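Local coordinates for protein probable amino acid aminotransferase (Mycobacterium tuberculosis, PDB 6Q1S) that belongs to the class IV aminotransferase family and binds 4'-deoxy-4'-aminopyridoxal-5'-phosphate, at residues Arg52-Ala57 / Pro65-Trp70. Numbering follows the deposited sequence.
Sequences RLTQSA and PDLPRW. With PMP (4'-deoxy-4'-aminopyridoxal-5'-phosphate), chain G.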
ATOM      1  N   ARG B  52      -0.445 -10.507 -16.568  1.00 24.94           N
ATOM      2  CA  ARG B  52      -0.189 -10.229 -15.162  1.00 24.37           C
ATOM      3  C   ARG B  52      -1.292  -9.371 -14.556  1.00 23.76           C
ATOM      4  O   ARG B  52      -1.628  -9.534 -13.377  1.00 23.29           O
ATOM      5  CB  ARG B  52       1.169  -9.547 -15.010  1.00 24.46           C
ATOM      6  CG  ARG B  52       1.563  -9.235 -13.582  1.00 24.08           C
ATOM      7  CD  ARG B  52       3.032  -8.883 -13.510  1.00 25.03           C
ATOM      8  NE  ARG B  52       3.257  -7.484 -13.856  1.00 25.21           N
ATOM      9  CZ  ARG B  52       4.458  -6.944 -14.034  1.00 25.35           C
ATOM     10  NH1 ARG B  52       5.546  -7.687 -13.891  1.00 25.85           N
ATOM     11  NH2 ARG B  52       4.572  -5.661 -14.350  1.00 24.93           N
ATOM     12  N   LEU B  53      -1.861  -8.453 -15.343  1.00 23.78           N
ATOM     13  CA  LEU B  53      -2.994  -7.669 -14.865  1.00 23.25           C
ATOM     14  C   LEU B  53      -4.182  -8.563 -14.540  1.00 24.24           C
ATOM     15  O   LEU B  53      -4.889  -8.334 -13.550  1.00 24.86           O
ATOM     16  CB  LEU B  53      -3.383  -6.619 -15.905  1.00 23.42           C
ATOM     17  CG  LEU B  53      -4.529  -5.686 -15.511  1.00 22.92           C
ATOM     18  CD1 LEU B  53      -4.065  -4.688 -14.465  1.00 22.45           C
ATOM     19  CD2 LEU B  53      -5.074  -4.969 -16.734  1.00 23.23           C
ATOM     20  N   THR B  54      -4.415  -9.591 -15.359  1.00 23.74           N
ATOM     21  CA  THR B  54      -5.489 -10.534 -15.068  1.00 23.50           C
ATOM     22  C   THR B  54      -5.211 -11.287 -13.775  1.00 23.22           C
ATOM     23  O   THR B  54      -6.125 -11.541 -12.982  1.00 24.82           O
ATOM     24  CB  THR B  54      -5.664 -11.505 -16.237  1.00 24.16           C
ATOM     25  OG1 THR B  54      -6.055 -10.779 -17.410  1.00 24.43           O
ATOM     26  CG2 THR B  54      -6.721 -12.555 -15.917  1.00 24.81           C
ATOM     27  N   GLN B  55      -3.945 -11.623 -13.530  1.00 23.40           N
ATOM     28  CA  GLN B  55      -3.597 -12.357 -12.319  1.00 23.20           C
ATOM     29  C   GLN B  55      -3.686 -11.461 -11.091  1.00 22.56           C
ATOM     30  O   GLN B  55      -4.175 -11.888 -10.038  1.00 22.24           O
ATOM     31  CB  GLN B  55      -2.200 -12.956 -12.461  1.00 26.10           C
ATOM     32  CG  GLN B  55      -2.164 -14.209 -13.316  1.00 31.46           C
ATOM     33  CD  GLN B  55      -2.875 -15.367 -12.654  1.00 36.50           C
ATOM     34  OE1 GLN B  55      -3.000 -15.407 -11.430  1.00 38.71           O
ATOM     35  NE2 GLN B  55      -3.348 -16.316 -13.454  1.00 37.89           N
ATOM     36  N   SER B  56      -3.220 -10.214 -11.206  1.00 22.40           N
ATOM     37  CA  SER B  56      -3.323  -9.280 -10.090  1.00 21.84           C
ATOM     38  C   SER B  56      -4.779  -9.021  -9.728  1.00 21.43           C
ATOM     39  O   SER B  56      -5.113  -8.850  -8.551  1.00 20.99           O
ATOM     40  CB  SER B  56      -2.615  -7.967 -10.428  1.00 21.82           C
ATOM     41  OG  SER B  56      -1.245  -8.180 -10.711  1.00 22.21           O
ATOM     42  N   ALA B  57      -5.660  -8.989 -10.729  1.00 21.60           N
ATOM     43  CA  ALA B  57      -7.081  -8.799 -10.456  1.00 21.27           C
ATOM     44  C   ALA B  57      -7.670  -9.999  -9.723  1.00 24.03           C
ATOM     45  O   ALA B  57      -8.532  -9.839  -8.852  1.00 25.56           O
ATOM     46  CB  ALA B  57      -7.837  -8.537 -11.758  1.00 21.56           C
ATOM     47  N   PRO B  65     -10.535  -8.712 -15.766  1.00 23.52           N
ATOM     48  CA  PRO B  65     -10.394  -7.623 -16.741  1.00 23.68           C
ATOM     49  C   PRO B  65     -10.801  -8.064 -18.138  1.00 24.84           C
ATOM     50  O   PRO B  65     -10.469  -9.162 -18.592  1.00 25.55           O
ATOM     51  CB  PRO B  65      -8.904  -7.268 -16.669  1.00 23.06           C
ATOM     52  CG  PRO B  65      -8.250  -8.443 -16.043  1.00 23.10           C
ATOM     53  CD  PRO B  65      -9.257  -9.037 -15.114  1.00 22.73           C
ATOM     54  N   ASP B  66     -11.535  -7.187 -18.818  1.00 25.83           N
ATOM     55  CA  ASP B  66     -11.970  -7.415 -20.193  1.00 28.38           C
ATOM     56  C   ASP B  66     -10.796  -7.125 -21.118  1.00 24.86           C
ATOM     57  O   ASP B  66     -10.526  -5.970 -21.452  1.00 24.85           O
ATOM     58  CB  ASP B  66     -13.166  -6.529 -20.520  1.00 33.38           C
ATOM     59  CG  ASP B  66     -13.949  -7.021 -21.715  1.00 39.51           C
ATOM     60  OD1 ASP B  66     -14.960  -7.727 -21.518  1.00 41.97           O
ATOM     61  OD2 ASP B  66     -13.553  -6.703 -22.855  1.00 42.21           O
ATOM     62  N   LEU B  67     -10.085  -8.174 -21.533  1.00 25.32           N
ATOM     63  CA  LEU B  67      -8.879  -7.964 -22.331  1.00 25.80           C
ATOM     64  C   LEU B  67      -9.149  -7.306 -23.680  1.00 26.34           C
ATOM     65  O   LEU B  67      -8.347  -6.441 -24.076  1.00 26.49           O
ATOM     66  CB  LEU B  67      -8.129  -9.290 -22.523  1.00 26.24           C
ATOM     67  CG  LEU B  67      -7.513  -9.959 -21.293  1.00 25.84           C
ATOM     68  CD1 LEU B  67      -7.187  -8.933 -20.211  1.00 25.15           C
ATOM     69  CD2 LEU B  67      -8.441 -11.032 -20.761  1.00 25.71           C
ATOM     70  N   PRO B  68     -10.201  -7.653 -24.432  1.00 26.70           N
ATOM     71  CA  PRO B  68     -10.476  -6.899 -25.667  1.00 27.46           C
ATOM     72  C   PRO B  68     -10.739  -5.425 -25.421  1.00 27.19           C
ATOM     73  O   PRO B  68     -10.365  -4.588 -26.254  1.00 28.33           O
ATOM     74  CB  PRO B  68     -11.711  -7.605 -26.243  1.00 27.57           C
ATOM     75  CG  PRO B  68     -11.636  -8.984 -25.706  1.00 27.66           C
ATOM     76  CD  PRO B  68     -11.067  -8.843 -24.325  1.00 27.41           C
ATOM     77  N   ARG B  69     -11.375  -5.082 -24.299  1.00 26.55           N
ATOM     78  CA  ARG B  69     -11.619  -3.680 -23.974  1.00 25.70           C
ATOM     79  C   ARG B  69     -10.327  -2.970 -23.586  1.00 25.52           C
ATOM     80  O   ARG B  69     -10.125  -1.801 -23.934  1.00 25.58           O
ATOM     81  CB  ARG B  69     -12.650  -3.590 -22.846  1.00 25.44           C
ATOM     82  CG  ARG B  69     -13.545  -2.359 -22.875  1.00 25.97           C
ATOM     83  CD  ARG B  69     -14.969  -2.732 -22.474  1.00 25.22           C
ATOM     84  NE  ARG B  69     -15.800  -1.568 -22.169  1.00 24.58           N
ATOM     85  CZ  ARG B  69     -16.111  -1.177 -20.937  1.00 25.97           C
ATOM     86  NH1 ARG B  69     -15.663  -1.857 -19.889  1.00 26.71           N
ATOM     87  NH2 ARG B  69     -16.873  -0.108 -20.752  1.00 25.54           N
ATOM     88  N   TRP B  70      -9.443  -3.658 -22.858  1.00 25.32           N
ATOM     89  CA  TRP B  70      -8.161  -3.064 -22.490  1.00 25.20           C
ATOM     90  C   TRP B  70      -7.255  -2.880 -23.702  1.00 25.91           C
ATOM     91  O   TRP B  70      -6.524  -1.888 -23.789  1.00 25.95           O
ATOM     92  CB  TRP B  70      -7.470  -3.914 -21.423  1.00 24.86           C
ATOM     93  CG  TRP B  70      -7.969  -3.646 -20.037  1.00 24.10           C
ATOM     94  CD1 TRP B  70      -8.815  -4.427 -19.304  1.00 24.32           C
ATOM     95  CD2 TRP B  70      -7.667  -2.507 -19.223  1.00 23.62           C
ATOM     96  NE1 TRP B  70      -9.049  -3.849 -18.079  1.00 23.11           N
ATOM     97  CE2 TRP B  70      -8.356  -2.669 -18.005  1.00 23.01           C
ATOM     98  CE3 TRP B  70      -6.877  -1.368 -19.403  1.00 23.69           C
ATOM     99  CZ2 TRP B  70      -8.279  -1.736 -16.974  1.00 22.46           C
ATOM    100  CZ3 TRP B  70      -6.803  -0.443 -18.377  1.00 23.15           C
ATOM    101  CH2 TRP B  70      -7.501  -0.632 -17.179  1.00 22.55           C
TER
HETATM  102  N1  PMP G 301       9.135  -5.674  -8.863  1.00 23.88           N
HETATM  103  C2  PMP G 301       8.318  -4.668  -8.472  1.00 23.40           C
HETATM  104  C2A PMP G 301       7.924  -4.537  -7.023  1.00 22.89           C
HETATM  105  C3  PMP G 301       7.806  -3.691  -9.466  1.00 23.42           C
HETATM  106  O3  PMP G 301       6.983  -2.672  -9.098  1.00 22.97           O
HETATM  107  C4  PMP G 301       8.226  -3.868 -10.874  1.00 23.99           C
HETATM  108  C4A PMP G 301       7.760  -2.927 -11.960  1.00 26.07           C
HETATM  109  N4A PMP G 301       8.242  -1.566 -11.669  1.00 26.70           N
HETATM  110  C5  PMP G 301       9.123  -5.010 -11.172  1.00 24.48           C
HETATM  111  C6  PMP G 301       9.525  -5.851 -10.138  1.00 24.39           C
HETATM  112  C5A PMP G 301       9.593  -5.257 -12.589  1.00 27.03           C
HETATM  113  O4P PMP G 301       8.481  -5.626 -13.402  1.00 28.54           O
HETATM  114  P   PMP G 301       8.445  -5.245 -14.966  1.00 29.28           P
HETATM  115  O1P PMP G 301       8.506  -3.742 -15.093  1.00 29.28           O
HETATM  116  O2P PMP G 301       9.636  -5.876 -15.648  1.00 32.23           O
HETATM  117  O3P PMP G 301       7.164  -5.764 -15.572  1.00 27.02           O
HETATM  118  O   HOH W   1      -9.001 -11.073 -17.690  1.00 29.91           O
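With chi1 of T54 at -63°, OG1 lies beside the backbone N and turns toward the CD1 methyl of L67, while L53, its CG anti to the backbone N (chi1 -178°), extends CD2 over the indole of W70. The methyl stands 4.2 Å from the centroid of the W70 five-membered ring, nearly on its normal, a CH-pi contact over the face. The pyrrolidine ring of P65 lies against T54 and A57: its CD meets CB of A57 at 3.7 Å, and its CG sits alongside OG1 of T54 at 3.5 Å. CD1 of L67 meets the same oxygen at 3.5 Å, nearly in line with the CB-OG1 bond, the two side chains crossing at about a right angle. Successive helices 46-59 and 67-84 are joined here by a short connection, and both pack on the antiparallel sheet of the class IV aminotransferase chain: L53 touches V32 and E34, W70 touches L93, A107 and V109. No hydrogen bond links the segments directly, but a water donates to both T54 OG1 and P65 O, and T54 OG1 also bonds L50 O. D66 N-caps helix 67-84, its OD2 accepting from R69 N at 3.1 Å. On the far flank, the guanidinium of R52 meets the phosphate of PMP at its edge: NH2 bonds O3P at 2.9 Å, NH1 adds a weak bond to O3P and donates to R216 O, and NE forms a salt bridge with E34.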